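Local coordinates for fructokinase (Xylella fastidiosa, PDB 3LKI) that catalyses ATP-dependent phosphorylation of fructose as a member of the PfkB carbohydrate kinase family, at the potassium ion site. Sequence-based numbering; all coordinates share one arbitrary frame.

The potassium ion site. Residues 256-259, 306-307, 309-312, 315. With K (potassium ion), chain B.
Backbone carbonyls from three stretches of chain converge on the potassium ion, in a geometry between square pyramidal and trigonal bipyramidal: loop 256-259, the C-terminal end of helix 289-307 and loop 309-312. This is the monovalent-cation site typical of PfkB (ribokinase-like) kinases, beside the A-A-G-D stretch (residues 259-262) leading into helix 260-275, which carries the family's catalytic aspartate. Asn258 O at 2.7 Å and Arg309 O at 2.8 Å lie nearest K, with Asp256 O and Gly311 O somewhat farther out. Ala306 O is a longer ligand, 3.2 Å from K, so the carbonyl end of the helix dipole faces the cation and may favour it electrostatically. Asp256 extends its carboxylate with CG anti to the backbone N (chi1 -180°). Asp256 OD2 receives the Gly311 N-H nearly along its C-O axis at 2.6 Å, tying the two loops together. Asp256 OD2 also lies 3.5 Å from K, too long for a firm bond, but the carboxylate, if ionised, may offset part of the ion's charge. Asn258 also has CG anti to its backbone N (chi1 -178°), and its amide reaches across to the other loop. Asn258 ND2 donates to Gly311 O at 2.8 Å in a bent bond, from above the carbonyl plane and with the oxygen tilted out of the side-chain amide plane, so it serves both metal and amide. The Ala315 methyl lies against one side of the site, CB 3.5 Å from K, and offers no ligand.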
# COMPACT_ATOMS: atom_id res chain seq x y z
N ASP A 256 -18.83 0.66 -16.33
CA ASP A 256 -17.82 1.11 -15.38
C ASP A 256 -17.57 2.58 -15.73
O ASP A 256 -16.98 2.88 -16.79
CB ASP A 256 -16.55 0.26 -15.55
CG ASP A 256 -15.44 0.66 -14.59
OD1 ASP A 256 -15.74 1.21 -13.51
OD2 ASP A 256 -14.26 0.39 -14.91
N SER A 257 -18.01 3.49 -14.87
CA SER A 257 -17.80 4.91 -15.16
C SER A 257 -16.40 5.39 -14.76
O SER A 257 -16.10 6.58 -14.82
CB SER A 257 -18.85 5.78 -14.47
OG SER A 257 -18.78 5.54 -13.09
N ASN A 258 -15.55 4.46 -14.35
CA ASN A 258 -14.19 4.79 -13.91
C ASN A 258 -13.38 5.55 -14.99
O ASN A 258 -13.39 5.17 -16.14
CB ASN A 258 -13.48 3.50 -13.46
CG ASN A 258 -12.07 3.74 -12.93
OD1 ASN A 258 -11.82 4.74 -12.26
ND2 ASN A 258 -11.16 2.81 -13.21
N ALA A 259 -12.70 6.63 -14.64
CA ALA A 259 -11.92 7.35 -15.66
C ALA A 259 -12.74 7.93 -16.82
O ALA A 259 -12.19 8.18 -17.90
CB ALA A 259 -10.82 6.41 -16.23
N ALA A 306 -15.63 4.90 -23.08
CA ALA A 306 -14.80 4.49 -21.97
C ALA A 306 -15.66 3.93 -20.84
O ALA A 306 -15.33 2.88 -20.28
CB ALA A 306 -13.97 5.66 -21.46
N VAL A 307 -16.75 4.62 -20.53
CA VAL A 307 -17.65 4.20 -19.45
C VAL A 307 -18.32 2.84 -19.71
O VAL A 307 -18.84 2.21 -18.79
CB VAL A 307 -18.75 5.26 -19.20
CG1 VAL A 307 -19.71 5.34 -20.38
CG2 VAL A 307 -19.51 4.93 -17.93
N ARG A 309 -16.62 0.36 -20.86
CA ARG A 309 -15.54 -0.62 -20.76
C ARG A 309 -14.94 -0.58 -19.36
O ARG A 309 -14.78 0.50 -18.79
CB ARG A 309 -14.46 -0.28 -21.78
CG ARG A 309 -14.86 -0.58 -23.20
CD ARG A 309 -13.79 -0.13 -24.18
NE ARG A 309 -14.08 -0.57 -25.55
CZ ARG A 309 -14.14 -1.84 -25.94
NH1 ARG A 309 -13.92 -2.82 -25.06
NH2 ARG A 309 -14.40 -2.14 -27.21
N GLN A 310 -14.57 -1.74 -18.82
CA GLN A 310 -13.99 -1.79 -17.48
C GLN A 310 -12.57 -1.25 -17.30
O GLN A 310 -11.75 -1.29 -18.22
CB GLN A 310 -14.05 -3.22 -16.92
CG GLN A 310 -15.47 -3.73 -16.78
CD GLN A 310 -15.53 -5.06 -16.06
OE1 GLN A 310 -14.92 -6.05 -16.49
NE2 GLN A 310 -16.26 -5.10 -14.95
N GLY A 311 -12.27 -0.74 -16.10
CA GLY A 311 -10.94 -0.21 -15.80
C GLY A 311 -10.77 1.26 -16.12
O GLY A 311 -11.64 2.07 -15.82
N ALA A 312 -9.64 1.62 -16.71
CA ALA A 312 -9.39 3.02 -17.08
C ALA A 312 -8.46 3.01 -18.28
O ALA A 312 -8.84 3.42 -19.38
CB ALA A 312 -8.77 3.78 -15.90
N ALA A 315 -10.03 0.86 -20.70
CA ALA A 315 -11.33 1.25 -21.21
C ALA A 315 -11.28 2.32 -22.28
O ALA A 315 -12.31 2.89 -22.63
CB ALA A 315 -12.20 1.70 -20.08
K K B . -14.07 2.85 -17.38